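Local coordinates for protein nickel-dependent hydrogenase large subunit (Allochromatium vinosum, PDB 3MYR) that oxidises molecular hydrogen at a nickel-iron centre, passing the electrons to an acceptor, as the large subunit of a heterodimeric membrane-bound hydrogenase, at residues B[10-15]-B[113-118]; B[92-97]-B[445-450]; B[107-112]-B[258-263]; B[287-290]-B[296-299]. One frame throughout, in Å; residues are numbered along the deposited sequence.

Interaction 1 of 4, residues B[10-15]-B[113-118]; sequences ITRIEG and ALDWVD
R12 and L114 make the closest backbone approach of 10-15 and 113-118, yet their CA atoms stay 9.0 Å apart, so this contact is spanned by side chains. Segment 10-15 is a loop between strands 5-7 and 17-24; segment 113-118 joins helix 86-112 to helix 119-122, and within it A113 O receives both W116 N and V117 N. The result is a buried arginine-aspartate salt bridge tying the N-terminal loop to the turn that follows helix 86-112, at the boundary with the small subunit. R12 reaches across with its chain bent at the third torsion (chi3 -62°). NH1 and NH2 converge end-on upon a single oxygen, D115 OD2, at 2.8 Å and 3.0 Å respectively. That oxygen lies close to the guanidinium plane, but the carboxylate is turned 67° from it, and NH1 comes from above the carboxylate plane whereas NH2 approaches almost along the C-O bond. Over one face of the guanidinium sits L114, whose CB stands 3.8 Å from NH1. Further bonds fix the cation: NH1 also donates to L111 O, while NE and NH2 reach Q46 O and A47 O of the small subunit. With five such bonds the guanidinium can hardly rotate. The negative charge of D115 is probably steadied through both of its oxygens, OD2 receiving the two R12 nitrogens and OD1 bonding to H550 ND1 on helix 543-551.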
# COMPACT_ATOMS: atom_id res chain seq x y z
N ILE B 10 -3.11 -9.87 -12.72
CA ILE B 10 -3.86 -10.12 -11.51
C ILE B 10 -4.40 -8.75 -11.10
O ILE B 10 -3.63 -7.81 -10.87
CB ILE B 10 -2.89 -10.68 -10.40
CG1 ILE B 10 -2.27 -12.03 -10.90
CG2 ILE B 10 -3.65 -10.95 -9.03
CD1 ILE B 10 -3.30 -13.19 -10.87
N THR B 11 -5.69 -8.64 -10.93
CA THR B 11 -6.25 -7.39 -10.41
C THR B 11 -6.64 -7.54 -8.93
O THR B 11 -6.52 -8.61 -8.34
CB THR B 11 -7.48 -7.00 -11.23
OG1 THR B 11 -8.44 -8.07 -11.16
CG2 THR B 11 -7.06 -6.79 -12.76
N ARG B 12 -7.12 -6.45 -8.33
CA ARG B 12 -7.43 -6.46 -6.92
C ARG B 12 -6.24 -6.88 -6.09
O ARG B 12 -6.39 -7.61 -5.10
CB ARG B 12 -8.69 -7.28 -6.63
CG ARG B 12 -9.91 -6.38 -6.94
CD ARG B 12 -11.24 -7.10 -6.70
NE ARG B 12 -11.41 -8.29 -7.56
CZ ARG B 12 -11.48 -9.56 -7.14
NH1 ARG B 12 -11.37 -9.91 -5.85
NH2 ARG B 12 -11.75 -10.52 -8.02
N ILE B 13 -5.06 -6.45 -6.54
CA ILE B 13 -3.89 -6.38 -5.68
C ILE B 13 -3.32 -4.98 -5.85
O ILE B 13 -3.84 -4.15 -6.64
CB ILE B 13 -2.80 -7.44 -6.12
CG1 ILE B 13 -2.31 -7.16 -7.57
CG2 ILE B 13 -3.35 -8.81 -6.08
CD1 ILE B 13 -1.00 -7.89 -7.95
N GLU B 14 -2.22 -4.72 -5.17
CA GLU B 14 -1.39 -3.56 -5.53
C GLU B 14 -0.30 -4.00 -6.52
O GLU B 14 0.36 -5.01 -6.31
CB GLU B 14 -0.72 -3.00 -4.27
CG GLU B 14 -0.05 -1.59 -4.53
CD GLU B 14 1.10 -1.64 -5.57
OE1 GLU B 14 1.21 -0.64 -6.39
OE2 GLU B 14 1.87 -2.65 -5.57
N GLY B 15 -0.17 -3.30 -7.62
CA GLY B 15 0.95 -3.50 -8.51
C GLY B 15 0.76 -4.58 -9.54
O GLY B 15 -0.36 -4.99 -9.85
N ALA B 113 -12.94 -9.56 -1.24
CA ALA B 113 -14.31 -10.08 -1.03
C ALA B 113 -15.01 -10.51 -2.37
O ALA B 113 -15.79 -11.50 -2.37
CB ALA B 113 -15.12 -9.08 -0.32
N LEU B 114 -14.68 -9.84 -3.50
CA LEU B 114 -15.29 -10.22 -4.78
C LEU B 114 -14.89 -11.61 -5.29
O LEU B 114 -15.50 -12.10 -6.27
CB LEU B 114 -15.10 -9.18 -5.87
CG LEU B 114 -15.73 -7.80 -5.57
CD1 LEU B 114 -15.52 -6.82 -6.75
CD2 LEU B 114 -17.22 -7.89 -5.19
N ASP B 115 -13.90 -12.23 -4.65
CA ASP B 115 -13.62 -13.66 -4.86
C ASP B 115 -14.67 -14.59 -4.24
O ASP B 115 -14.72 -15.78 -4.58
CB ASP B 115 -12.24 -14.11 -4.34
CG ASP B 115 -11.06 -13.37 -5.02
OD1 ASP B 115 -9.89 -13.39 -4.47
OD2 ASP B 115 -11.30 -12.72 -6.05
N TRP B 116 -15.40 -14.11 -3.26
CA TRP B 116 -16.21 -14.99 -2.41
C TRP B 116 -17.66 -14.56 -2.53
O TRP B 116 -18.55 -15.30 -2.10
CB TRP B 116 -15.82 -14.86 -0.92
CG TRP B 116 -14.39 -15.01 -0.61
CD1 TRP B 116 -13.47 -13.99 -0.40
CD2 TRP B 116 -13.66 -16.24 -0.53
NE1 TRP B 116 -12.23 -14.54 -0.17
CE2 TRP B 116 -12.31 -15.91 -0.26
CE3 TRP B 116 -14.02 -17.60 -0.66
CZ2 TRP B 116 -11.31 -16.90 -0.10
CZ3 TRP B 116 -13.03 -18.57 -0.53
CH2 TRP B 116 -11.68 -18.21 -0.26
N VAL B 117 -17.87 -13.29 -2.91
CA VAL B 117 -19.18 -12.64 -2.93
C VAL B 117 -19.60 -12.42 -4.38
O VAL B 117 -18.84 -11.85 -5.18
CB VAL B 117 -19.11 -11.27 -2.22
CG1 VAL B 117 -20.35 -10.41 -2.50
CG2 VAL B 117 -18.87 -11.46 -0.70
N ASP B 118 -20.79 -12.91 -4.73
CA ASP B 118 -21.33 -12.75 -6.08
C ASP B 118 -22.28 -11.53 -6.12
O ASP B 118 -23.38 -11.54 -5.59
CB ASP B 118 -22.04 -14.05 -6.47
CG ASP B 118 -22.55 -14.06 -7.92
OD1 ASP B 118 -22.77 -12.97 -8.49
OD2 ASP B 118 -22.82 -15.16 -8.46

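Interaction 2 of 4, residues B[92-97]-B[445-450]; sequences RNLMIG and QGWYDG
One face of the W447 indole is covered by N93, whose CB rests 3.9 Å from the centroid of the six-membered ring and only 17° off its normal. This CH-pi contact is central rather than marginal, and the N93 side chain crosses the tryptophan at about a right angle, its amide tilted well away from the ring plane. The backbone of the same residue adds to the contact, for N93 O comes within 3.6 Å of W447 CZ3. At the root of the indole the aliphatic partner is L94: its CG lies 3.9 Å from W447 CB, the two side chains running past each other in opposite directions. The methyl CD2 of L94 goes further, coming to 3.8 Å from Y448 N and 4.2 Å from Y448 CB, so one leucine spans two successive residues of the facing helix. W447 has its CG anti to the carbonyl carbon (chi1 -60°), a setting that carries the indole toward helix 86-112. Y448 instead leads its ring away, and its OH donates to L239 O on helix 236-265. The segments themselves are nearly antiparallel, 152° between their directions, with axes 9.5 Å apart at closest; L94 and W447 bring the backbones nearest, CA to CA 6.6 Å. Such close helix pairs build the bundle of long helices that forms the core of the [NiFe] hydrogenase large subunit. Here helices 86-112 and 426-456 meet, with helix 236-265 against Y448 and L287 of strand 281-288 touching both N93 and W447.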
# COMPACT_ATOMS: atom_id res chain seq x y z
N ARG B 92 4.31 6.40 17.12
CA ARG B 92 4.57 5.51 16.05
C ARG B 92 3.71 4.24 16.16
O ARG B 92 3.18 3.80 15.17
CB ARG B 92 6.05 5.13 15.91
CG ARG B 92 6.91 6.23 15.23
CD ARG B 92 8.45 5.81 15.27
NE ARG B 92 9.34 6.84 14.73
CZ ARG B 92 10.66 6.70 14.64
NH1 ARG B 92 11.23 5.50 14.95
NH2 ARG B 92 11.38 7.71 14.17
N ASN B 93 3.58 3.66 17.36
CA ASN B 93 2.74 2.49 17.54
C ASN B 93 1.31 2.79 17.11
O ASN B 93 0.67 1.96 16.44
CB ASN B 93 2.68 2.01 19.01
CG ASN B 93 3.94 1.30 19.47
OD1 ASN B 93 4.07 0.98 20.69
ND2 ASN B 93 4.87 1.06 18.56
N LEU B 94 0.75 3.90 17.59
CA LEU B 94 -0.60 4.29 17.22
C LEU B 94 -0.79 4.41 15.69
O LEU B 94 -1.79 3.92 15.11
CB LEU B 94 -0.94 5.62 17.90
CG LEU B 94 -1.27 5.52 19.40
CD1 LEU B 94 -1.18 6.91 20.08
CD2 LEU B 94 -2.69 4.91 19.60
N MET B 95 0.17 5.03 15.01
CA MET B 95 0.08 5.20 13.55
C MET B 95 0.21 3.83 12.89
O MET B 95 -0.46 3.57 11.90
CB MET B 95 1.20 6.14 13.08
CG MET B 95 0.99 7.58 13.55
SD MET B 95 2.33 8.70 12.99
CE MET B 95 3.85 7.75 13.07
N ILE B 96 1.08 2.97 13.42
CA ILE B 96 1.20 1.62 12.85
C ILE B 96 -0.10 0.86 13.01
O ILE B 96 -0.62 0.29 12.06
CB ILE B 96 2.38 0.80 13.47
CG1 ILE B 96 3.70 1.44 13.09
CG2 ILE B 96 2.32 -0.77 13.11
CD1 ILE B 96 4.87 0.96 14.05
N GLY B 97 -0.67 0.87 14.21
CA GLY B 97 -1.98 0.17 14.45
C GLY B 97 -3.04 0.76 13.50
O GLY B 97 -3.78 0.00 12.86
N GLN B 445 -6.02 1.55 22.48
CA GLN B 445 -6.46 2.30 23.65
C GLN B 445 -5.31 2.37 24.66
O GLN B 445 -5.05 3.42 25.22
CB GLN B 445 -7.75 1.74 24.33
CG GLN B 445 -8.41 2.76 25.38
CD GLN B 445 -8.80 4.16 24.74
OE1 GLN B 445 -8.53 5.25 25.29
NE2 GLN B 445 -9.40 4.10 23.58
N GLY B 446 -4.52 1.30 24.79
CA GLY B 446 -3.47 1.27 25.80
C GLY B 446 -2.38 2.28 25.40
O GLY B 446 -1.86 3.01 26.24
N TRP B 447 -2.08 2.38 24.11
CA TRP B 447 -0.98 3.28 23.73
C TRP B 447 -1.43 4.73 23.81
O TRP B 447 -0.66 5.62 24.23
CB TRP B 447 -0.48 3.02 22.30
CG TRP B 447 0.05 1.65 22.10
CD1 TRP B 447 0.99 0.97 22.88
CD2 TRP B 447 -0.22 0.80 20.96
NE1 TRP B 447 1.25 -0.27 22.31
CE2 TRP B 447 0.53 -0.40 21.15
CE3 TRP B 447 -1.00 0.94 19.81
CZ2 TRP B 447 0.45 -1.46 20.27
CZ3 TRP B 447 -1.04 -0.11 18.91
CH2 TRP B 447 -0.30 -1.29 19.13
N TYR B 448 -2.69 4.98 23.43
CA TYR B 448 -3.27 6.32 23.56
C TYR B 448 -3.26 6.80 25.04
O TYR B 448 -2.81 7.96 25.36
CB TYR B 448 -4.70 6.35 23.00
CG TYR B 448 -5.38 7.71 23.18
CD1 TYR B 448 -5.18 8.71 22.26
CD2 TYR B 448 -6.24 7.96 24.28
CE1 TYR B 448 -5.79 9.98 22.42
CE2 TYR B 448 -6.87 9.21 24.46
CZ TYR B 448 -6.61 10.21 23.53
OH TYR B 448 -7.21 11.44 23.64
N ASP B 449 -3.78 5.95 25.93
CA ASP B 449 -3.82 6.30 27.35
C ASP B 449 -2.40 6.51 27.85
O ASP B 449 -2.17 7.33 28.71
CB ASP B 449 -4.46 5.18 28.20
CG ASP B 449 -5.94 5.02 27.93
OD1 ASP B 449 -6.58 6.01 27.42
OD2 ASP B 449 -6.46 3.91 28.23
N GLY B 450 -1.45 5.73 27.36
CA GLY B 450 -0.07 5.86 27.85
C GLY B 450 0.54 7.18 27.36
O GLY B 450 1.33 7.81 28.08

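Interaction 3 of 4, residues B[107-112]-B[258-263]; sequences HFYHLH and VPDTLA
The F108 ring presents one face to T261, whose hydroxyl oxygen OG1 stands above the ring centre and comes within 3.9 Å of F108 CZ. D260 CB lies obliquely to the same ring, at 4.4 Å from F108 CE1. Beside this pair, Y109 and D260 meet through their polar ends: the phenol OH approaches D260 OD2 near the plane of the tyrosine ring, with the carboxylate turned 74° from that plane. The hydroxyl would donate to the carboxylate, but the position of OD2 is doubtful and the length of this bond carries little weight. F108 and Y109 also support each other, F108 CD1 lying over the face of the tyrosine. This is a contact between helices 86-112 and 236-265 of the large subunit's helical bundle, 55° apart in direction and with axes 11.6 Å apart at closest; the aromatic side chains of F108 and Y109 reach across most of that gap. F108 extends toward helix 236-265 because its CG is anti to the backbone N (chi1 -179°). T261 OG1 is held in place by Y257 O, one turn earlier, and the Y257 ring meets that of F108. H190 of helix 181-201 packs against both Y109 and D260, while I137 of helix 127-137 covers D260 as well. On the 86-112 side the helix ends in a wide pi-type turn, in which H107 O accepts from H112 N at 2.8 Å and from L111 N at 3.1 Å.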
# COMPACT_ATOMS: atom_id res chain seq x y z
N HIS B 107 -8.37 -4.34 2.46
CA HIS B 107 -8.02 -5.55 1.71
C HIS B 107 -9.22 -6.51 1.67
O HIS B 107 -9.62 -7.03 0.62
CB HIS B 107 -6.85 -6.38 2.31
CG HIS B 107 -6.59 -7.61 1.54
ND1 HIS B 107 -6.97 -8.87 1.96
CD2 HIS B 107 -6.10 -7.77 0.29
CE1 HIS B 107 -6.64 -9.76 1.05
NE2 HIS B 107 -6.11 -9.11 0.02
N PHE B 108 -9.79 -6.77 2.83
CA PHE B 108 -10.86 -7.73 2.88
C PHE B 108 -12.07 -7.34 1.98
O PHE B 108 -12.54 -8.16 1.20
CB PHE B 108 -11.33 -8.01 4.29
CG PHE B 108 -12.46 -9.06 4.31
CD1 PHE B 108 -13.79 -8.67 4.46
CD2 PHE B 108 -12.16 -10.41 4.10
CE1 PHE B 108 -14.85 -9.67 4.44
CE2 PHE B 108 -13.15 -11.40 4.08
CZ PHE B 108 -14.52 -11.02 4.25
N TYR B 109 -12.60 -6.12 2.13
CA TYR B 109 -13.76 -5.74 1.34
C TYR B 109 -13.42 -5.44 -0.10
O TYR B 109 -14.05 -6.00 -1.00
CB TYR B 109 -14.57 -4.59 1.97
CG TYR B 109 -15.24 -5.06 3.21
CD1 TYR B 109 -16.38 -5.87 3.14
CD2 TYR B 109 -14.66 -4.87 4.44
CE1 TYR B 109 -16.98 -6.34 4.30
CE2 TYR B 109 -15.23 -5.36 5.61
CZ TYR B 109 -16.38 -6.11 5.52
OH TYR B 109 -16.96 -6.62 6.66
N HIS B 110 -12.43 -4.60 -0.33
CA HIS B 110 -12.29 -3.99 -1.65
C HIS B 110 -11.41 -4.78 -2.57
O HIS B 110 -11.58 -4.72 -3.80
CB HIS B 110 -11.82 -2.52 -1.49
CG HIS B 110 -12.76 -1.74 -0.62
ND1 HIS B 110 -12.35 -1.06 0.49
CD2 HIS B 110 -14.12 -1.72 -0.59
CE1 HIS B 110 -13.41 -0.57 1.13
NE2 HIS B 110 -14.49 -0.95 0.47
N LEU B 111 -10.53 -5.59 -2.00
CA LEU B 111 -9.63 -6.46 -2.81
C LEU B 111 -10.00 -7.95 -2.79
O LEU B 111 -10.00 -8.58 -3.84
CB LEU B 111 -8.14 -6.29 -2.44
CG LEU B 111 -7.66 -4.80 -2.39
CD1 LEU B 111 -6.12 -4.75 -2.21
CD2 LEU B 111 -7.97 -4.02 -3.56
N HIS B 112 -10.40 -8.49 -1.65
CA HIS B 112 -10.54 -9.93 -1.52
C HIS B 112 -12.00 -10.34 -1.75
O HIS B 112 -12.28 -11.36 -2.40
CB HIS B 112 -10.11 -10.38 -0.08
CG HIS B 112 -9.62 -11.82 0.00
ND1 HIS B 112 -9.61 -12.69 -1.07
CD2 HIS B 112 -9.12 -12.52 1.05
CE1 HIS B 112 -9.07 -13.85 -0.71
NE2 HIS B 112 -8.73 -13.75 0.57
N VAL B 258 -14.88 -8.43 11.45
CA VAL B 258 -14.67 -9.75 11.98
C VAL B 258 -15.93 -10.65 11.83
O VAL B 258 -15.79 -11.81 11.47
CB VAL B 258 -14.21 -9.69 13.46
CG1 VAL B 258 -14.13 -11.10 14.07
CG2 VAL B 258 -12.90 -8.94 13.58
N PRO B 259 -17.15 -10.16 12.19
CA PRO B 259 -18.28 -11.09 12.04
C PRO B 259 -18.56 -11.50 10.56
O PRO B 259 -18.94 -12.67 10.30
CB PRO B 259 -19.48 -10.30 12.62
CG PRO B 259 -18.82 -9.30 13.60
CD PRO B 259 -17.57 -8.88 12.82
N ASP B 260 -18.30 -10.59 9.60
CA ASP B 260 -18.48 -10.92 8.16
C ASP B 260 -17.47 -11.96 7.76
O ASP B 260 -17.83 -12.90 7.10
CB ASP B 260 -18.21 -9.72 7.24
CG ASP B 260 -19.38 -8.73 7.19
OD1 ASP B 260 -20.42 -8.95 7.86
OD2 ASP B 260 -19.24 -7.72 6.48
N THR B 261 -16.23 -11.84 8.21
CA THR B 261 -15.21 -12.85 7.86
C THR B 261 -15.64 -14.25 8.37
O THR B 261 -15.53 -15.25 7.64
CB THR B 261 -13.84 -12.46 8.49
OG1 THR B 261 -13.43 -11.20 7.95
CG2 THR B 261 -12.79 -13.45 8.12
N LEU B 262 -16.12 -14.30 9.61
CA LEU B 262 -16.54 -15.57 10.19
C LEU B 262 -17.78 -16.16 9.51
O LEU B 262 -17.76 -17.34 9.19
CB LEU B 262 -16.74 -15.52 11.73
CG LEU B 262 -15.53 -15.02 12.56
CD1 LEU B 262 -15.86 -14.95 14.09
CD2 LEU B 262 -14.28 -15.82 12.33
N ALA B 263 -18.82 -15.35 9.27
CA ALA B 263 -20.04 -15.82 8.60
C ALA B 263 -19.69 -16.34 7.18
O ALA B 263 -20.17 -17.40 6.80
CB ALA B 263 -21.09 -14.72 8.49

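Interaction 4 of 4, residues B[287-290]-B[296-299]; sequences LPTG and ATFL
T297 OG1, lying 3.5 Å from P288 CB, has two polar partners: D294 O in the connecting loop, and a water that donates to it at 2.7 Å. The same water accepts a weak bond from G290 N, so it links the two arms. A first torsion of 69° sets OG1 between the backbone N and the carbonyl carbon of T297 and brings it against P288 CB. These arms form the loop end of a beta-hairpin, where strand 281-288 gives way to a short connection that returns into strand 300-305. A direct backbone bond runs from L299 N to L287 O, 2.9 Å long. A second backbone bond, T289 N to T297 O, is weak at 3.4 Å. The threonine side chains pack beside it, T289 OG1 lying 3.4 Å from T297 CB and T289 CG2 3.6 Å from T297 O. Apolar atoms then fill in the sides: the F298 ring meets P288 obliquely, CD2 coming to 4.1 Å from P288 CB, and L287 CB meets L299 CB at 3.9 Å. At 299 the chain turns a corner, which separates this approach from the pairing that follows. L293 of the loop packs on both P288 and F298. Beyond the hairpin, helix 86-112 lies against this end through Q89 on P288 and I96 on L287, while helix 426-456 supplies L440 to L287 and A443 to L299.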
# COMPACT_ATOMS: atom_id res chain seq x y z
N LEU B 287 6.13 -3.42 17.73
CA LEU B 287 5.18 -2.79 18.64
C LEU B 287 5.60 -2.93 20.10
O LEU B 287 4.97 -3.63 20.90
CB LEU B 287 3.74 -3.21 18.40
CG LEU B 287 3.27 -2.84 16.97
CD1 LEU B 287 1.99 -3.66 16.68
CD2 LEU B 287 2.98 -1.31 16.82
N PRO B 288 6.67 -2.20 20.47
CA PRO B 288 7.19 -2.26 21.86
C PRO B 288 6.27 -1.49 22.84
O PRO B 288 5.65 -0.52 22.43
CB PRO B 288 8.56 -1.57 21.75
CG PRO B 288 8.35 -0.55 20.59
CD PRO B 288 7.53 -1.37 19.58
N THR B 289 6.18 -1.92 24.10
CA THR B 289 5.39 -1.26 25.14
C THR B 289 6.03 0.07 25.59
O THR B 289 5.32 0.98 26.04
CB THR B 289 5.25 -2.14 26.43
OG1 THR B 289 6.56 -2.51 26.85
CG2 THR B 289 4.43 -3.41 26.19
N GLY B 290 7.34 0.20 25.40
CA GLY B 290 8.07 1.34 25.92
C GLY B 290 8.91 2.02 24.86
O GLY B 290 8.77 1.76 23.65
N ALA B 296 12.02 -8.02 23.52
CA ALA B 296 11.35 -8.66 24.68
C ALA B 296 10.01 -7.99 25.04
O ALA B 296 9.16 -8.59 25.67
CB ALA B 296 12.31 -8.75 25.95
N THR B 297 9.78 -6.76 24.59
CA THR B 297 8.55 -6.03 24.97
C THR B 297 7.53 -5.98 23.81
O THR B 297 6.52 -5.30 23.91
CB THR B 297 8.90 -4.57 25.43
OG1 THR B 297 9.37 -3.75 24.32
CG2 THR B 297 9.94 -4.57 26.58
N PHE B 298 7.84 -6.66 22.70
CA PHE B 298 7.04 -6.55 21.48
C PHE B 298 5.63 -7.12 21.71
O PHE B 298 5.45 -8.15 22.33
CB PHE B 298 7.72 -7.32 20.33
CG PHE B 298 8.85 -6.57 19.64
CD1 PHE B 298 9.59 -7.22 18.63
CD2 PHE B 298 9.16 -5.25 19.95
CE1 PHE B 298 10.61 -6.56 17.91
CE2 PHE B 298 10.20 -4.57 19.29
CZ PHE B 298 10.93 -5.24 18.25
N LEU B 299 4.62 -6.48 21.15
CA LEU B 299 3.33 -7.15 20.99
C LEU B 299 3.41 -8.36 20.00
O LEU B 299 2.97 -9.46 20.30
CB LEU B 299 2.27 -6.13 20.54
CG LEU B 299 0.90 -6.73 20.23
CD1 LEU B 299 0.40 -7.41 21.52
CD2 LEU B 299 -0.00 -5.60 19.89
O HOH W 1 10.05 -1.18 24.98

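In the fold
Helix 86-112 connects the set: it carries one half of interactions 2 and 3, and interaction 1 follows directly from its C-terminal end. Interactions 1 and 3 are neighbours, centres about 11 Å apart, joined where R12 NH1 meets L111 O at 2.8 Å. Interactions 2 and 4 form a second pair, centres about 12 Å apart, with I96 CG2 and L287 CD2 in contact at 3.8 Å. Between the pairs, interactions 2 and 3 come to about 12 Å at their nearest atoms, and interactions 1 and 2 to about 17 Å. The side chain of R12 is about 14 Å from the oxidised nickel-iron centre. The side chain of L287 is about 12 Å from the same nickel-iron centre.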